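Local structure of sulfhydryl oxidase 1 (Homo sapiens, 3LLK) at residues A[27-38]-A[80-91]. The protein catalyses the oxidation of protein thiols to disulfides, using a bound flavin-adenine dinucleotide and probably passing the electrons to molecular oxygen. Sequence-based numbering, arbitrary orientation.
Sequences LRIEVGRFPVLE and KIPYSFFKTALD
The ring of Y83 is the main bump, pushed into the hollow where the chain turns from helix 16-30 toward strand 36-38. G32 floors that hollow: its CA sits over the ring centre, 3.4 Å from the centroid, a CH-pi contact possible because no side chain intervenes. V31 CG1 packs against Y83 CE1. With CG anti to the backbone N (chi1 -177°), the ring reaches across to L27, whose O accepts from OH at 2.7 Å, in the carbonyl plane on a lone pair. A water links the same hydroxyl to R28 NH1. Replacing Y83 by alanine removes ring and hydroxyl, which is likely to open a gap over G32 and leave L27 O without this donor. Beside the tyrosine, L27 CD2 meets the rim of F86 at CZ (3.8 Å), while L27 CB touches L90 CD1. R28 lays one guanidinium face on L90 CB and grips D91 OD1 in a salt bridge (NH1 to OD1 2.9 Å), with K87 NZ holding the other carboxylate oxygen, OD2. At the opposite end, Y83 N binds P35 O (2.9 Å), and L37 and I81 form an antiparallel hydrogen-bonded pair; L37 CD1 fills the hollow between sheet and helix, at the edge of the Y83 ring and 4.3 Å from F86 CB. Within the FAD-dependent sulfhydryl oxidase family region, this short two-stranded sheet is backed by helix 39-55, against V31, L37 and I81, and helix 60-75 covers L27 and F86.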
# COMPACT_ATOMS: atom_id res chain seq x y z
N LEU A 27 11.00 4.51 -2.40
CA LEU A 27 12.18 5.24 -1.99
C LEU A 27 13.12 5.71 -3.10
O LEU A 27 13.65 6.81 -3.03
CB LEU A 27 12.98 4.41 -0.97
CG LEU A 27 12.25 4.03 0.33
CD1 LEU A 27 13.03 2.92 1.04
CD2 LEU A 27 12.10 5.24 1.24
N ARG A 28 13.32 4.88 -4.12
CA ARG A 28 14.22 5.20 -5.22
C ARG A 28 13.56 5.89 -6.42
O ARG A 28 14.22 6.67 -7.13
CB ARG A 28 14.93 3.93 -5.72
CG ARG A 28 15.76 3.20 -4.67
CD ARG A 28 16.97 4.01 -4.30
NE ARG A 28 17.95 3.24 -3.54
CZ ARG A 28 19.11 3.73 -3.12
NH1 ARG A 28 19.43 4.99 -3.38
NH2 ARG A 28 19.96 2.97 -2.45
N ILE A 29 12.29 5.61 -6.66
CA ILE A 29 11.61 6.21 -7.81
C ILE A 29 10.63 7.32 -7.45
O ILE A 29 10.88 8.49 -7.75
CB ILE A 29 10.86 5.15 -8.64
CG1 ILE A 29 11.83 4.05 -9.08
CG2 ILE A 29 10.22 5.80 -9.86
CD1 ILE A 29 12.94 4.52 -9.99
N GLU A 30 9.53 6.98 -6.79
CA GLU A 30 8.53 7.98 -6.45
C GLU A 30 9.06 9.15 -5.63
O GLU A 30 8.84 10.32 -5.98
CB GLU A 30 7.35 7.34 -5.73
CG GLU A 30 6.71 6.22 -6.52
CD GLU A 30 5.21 6.37 -6.60
OE1 GLU A 30 4.56 6.36 -5.54
OE2 GLU A 30 4.69 6.50 -7.73
N VAL A 31 9.74 8.86 -4.52
CA VAL A 31 10.28 9.95 -3.71
C VAL A 31 11.38 10.68 -4.50
O VAL A 31 11.62 11.87 -4.30
CB VAL A 31 10.89 9.42 -2.39
CG1 VAL A 31 11.53 10.57 -1.62
CG2 VAL A 31 9.82 8.74 -1.55
N GLY A 32 12.03 9.95 -5.41
CA GLY A 32 13.09 10.54 -6.23
C GLY A 32 12.65 11.46 -7.36
O GLY A 32 13.49 12.00 -8.07
N ARG A 33 11.35 11.65 -7.52
CA ARG A 33 10.84 12.53 -8.58
C ARG A 33 11.00 14.00 -8.18
O ARG A 33 10.91 14.89 -9.01
CB ARG A 33 9.35 12.26 -8.84
CG ARG A 33 9.01 10.82 -9.24
CD ARG A 33 9.39 10.53 -10.69
NE ARG A 33 9.04 9.16 -11.08
CZ ARG A 33 9.24 8.66 -12.30
NH1 ARG A 33 9.77 9.41 -13.26
NH2 ARG A 33 8.90 7.41 -12.57
N PHE A 34 11.22 14.24 -6.89
CA PHE A 34 11.34 15.59 -6.36
C PHE A 34 12.77 15.92 -5.94
O PHE A 34 13.28 15.36 -4.98
CB PHE A 34 10.40 15.74 -5.16
CG PHE A 34 8.97 15.37 -5.47
CD1 PHE A 34 8.08 16.32 -5.97
CD2 PHE A 34 8.52 14.07 -5.29
CE1 PHE A 34 6.76 15.97 -6.28
CE2 PHE A 34 7.20 13.71 -5.60
CZ PHE A 34 6.33 14.67 -6.10
N PRO A 35 13.42 16.86 -6.65
CA PRO A 35 14.80 17.27 -6.35
C PRO A 35 14.93 17.69 -4.89
O PRO A 35 15.98 17.53 -4.28
CB PRO A 35 15.06 18.45 -7.30
CG PRO A 35 14.06 18.23 -8.41
CD PRO A 35 12.84 17.72 -7.70
N VAL A 36 13.86 18.26 -4.35
CA VAL A 36 13.89 18.71 -2.96
C VAL A 36 12.60 18.31 -2.26
O VAL A 36 11.51 18.48 -2.79
CB VAL A 36 14.07 20.25 -2.87
CG1 VAL A 36 13.83 20.73 -1.44
CG2 VAL A 36 15.47 20.64 -3.32
N LEU A 37 12.75 17.76 -1.06
CA LEU A 37 11.64 17.32 -0.23
C LEU A 37 11.45 18.39 0.85
O LEU A 37 12.35 18.62 1.67
CB LEU A 37 11.98 15.98 0.42
CG LEU A 37 12.40 14.87 -0.53
CD1 LEU A 37 13.08 13.73 0.24
CD2 LEU A 37 11.19 14.37 -1.29
N GLU A 38 10.30 19.04 0.86
CA GLU A 38 10.04 20.11 1.82
C GLU A 38 8.56 20.30 2.09
O GLU A 38 7.71 19.64 1.47
CB GLU A 38 10.61 21.43 1.28
CG GLU A 38 9.86 21.91 0.04
CD GLU A 38 10.54 23.07 -0.67
OE1 GLU A 38 10.96 24.02 0.01
OE2 GLU A 38 10.63 23.02 -1.92
N LYS A 80 14.00 21.53 4.66
CA LYS A 80 14.23 21.07 3.30
C LYS A 80 15.30 19.99 3.27
O LYS A 80 16.37 20.13 3.88
CB LYS A 80 14.66 22.24 2.41
CG LYS A 80 13.65 23.38 2.37
CD LYS A 80 14.25 24.65 1.78
CE LYS A 80 14.51 24.55 0.28
NZ LYS A 80 15.54 23.53 -0.05
N ILE A 81 15.01 18.90 2.56
CA ILE A 81 15.95 17.79 2.44
C ILE A 81 16.16 17.48 0.96
O ILE A 81 15.23 17.02 0.29
CB ILE A 81 15.42 16.51 3.13
CG1 ILE A 81 15.32 16.74 4.65
CG2 ILE A 81 16.32 15.33 2.82
CD1 ILE A 81 14.79 15.54 5.42
N PRO A 82 17.36 17.75 0.43
CA PRO A 82 17.61 17.45 -0.99
C PRO A 82 17.47 15.95 -1.21
O PRO A 82 17.93 15.14 -0.39
CB PRO A 82 19.04 17.93 -1.20
CG PRO A 82 19.20 19.04 -0.21
CD PRO A 82 18.50 18.47 1.02
N TYR A 83 16.86 15.55 -2.32
CA TYR A 83 16.73 14.13 -2.55
C TYR A 83 18.11 13.47 -2.59
O TYR A 83 18.28 12.34 -2.10
CB TYR A 83 16.00 13.83 -3.86
CG TYR A 83 15.82 12.36 -4.04
CD1 TYR A 83 14.93 11.64 -3.23
CD2 TYR A 83 16.60 11.65 -4.95
CE1 TYR A 83 14.84 10.25 -3.31
CE2 TYR A 83 16.52 10.26 -5.04
CZ TYR A 83 15.64 9.57 -4.21
OH TYR A 83 15.59 8.20 -4.27
N SER A 84 19.09 14.15 -3.17
CA SER A 84 20.44 13.59 -3.26
C SER A 84 20.95 13.22 -1.87
O SER A 84 21.65 12.22 -1.70
CB SER A 84 21.39 14.58 -3.96
OG SER A 84 21.38 15.86 -3.35
N PHE A 85 20.59 14.03 -0.88
CA PHE A 85 20.99 13.81 0.50
C PHE A 85 20.26 12.57 1.06
O PHE A 85 20.82 11.81 1.83
CB PHE A 85 20.65 15.05 1.33
CG PHE A 85 21.24 15.05 2.70
CD1 PHE A 85 22.59 14.73 2.90
CD2 PHE A 85 20.47 15.39 3.81
CE1 PHE A 85 23.16 14.76 4.17
CE2 PHE A 85 21.03 15.43 5.09
CZ PHE A 85 22.37 15.11 5.27
N PHE A 86 19.00 12.39 0.66
CA PHE A 86 18.21 11.24 1.09
C PHE A 86 18.76 9.98 0.42
O PHE A 86 18.79 8.91 1.03
CB PHE A 86 16.74 11.45 0.71
CG PHE A 86 15.81 10.36 1.18
CD1 PHE A 86 15.57 10.16 2.54
CD2 PHE A 86 15.11 9.57 0.27
CE1 PHE A 86 14.65 9.20 2.99
CE2 PHE A 86 14.18 8.61 0.70
CZ PHE A 86 13.95 8.43 2.06
N LYS A 87 19.18 10.10 -0.84
CA LYS A 87 19.73 8.96 -1.58
C LYS A 87 21.00 8.45 -0.91
O LYS A 87 21.27 7.24 -0.87
CB LYS A 87 20.07 9.36 -3.02
CG LYS A 87 20.86 8.30 -3.79
CD LYS A 87 21.10 8.72 -5.23
CE LYS A 87 21.96 7.72 -5.96
NZ LYS A 87 23.30 7.60 -5.30
N THR A 88 21.80 9.39 -0.40
CA THR A 88 23.04 9.04 0.28
C THR A 88 22.72 8.26 1.55
O THR A 88 23.42 7.31 1.88
CB THR A 88 23.85 10.31 0.62
OG1 THR A 88 24.23 10.96 -0.60
CG2 THR A 88 25.10 9.96 1.40
N ALA A 89 21.64 8.65 2.24
CA ALA A 89 21.24 7.97 3.47
C ALA A 89 20.77 6.54 3.17
O ALA A 89 21.02 5.62 3.95
CB ALA A 89 20.12 8.76 4.16
N LEU A 90 20.09 6.37 2.04
CA LEU A 90 19.61 5.05 1.62
C LEU A 90 20.82 4.19 1.26
O LEU A 90 20.91 3.03 1.69
CB LEU A 90 18.70 5.17 0.38
CG LEU A 90 17.39 5.95 0.51
CD1 LEU A 90 16.69 5.98 -0.84
CD2 LEU A 90 16.49 5.31 1.55
N ASP A 91 21.75 4.75 0.49
CA ASP A 91 22.96 4.02 0.09
C ASP A 91 23.78 3.61 1.31
O ASP A 91 24.25 2.48 1.38
CB ASP A 91 23.84 4.88 -0.84
CG ASP A 91 23.13 5.28 -2.13
OD1 ASP A 91 22.14 4.62 -2.52
OD2 ASP A 91 23.59 6.25 -2.78
O HOH W 1 18.07 7.01 -4.84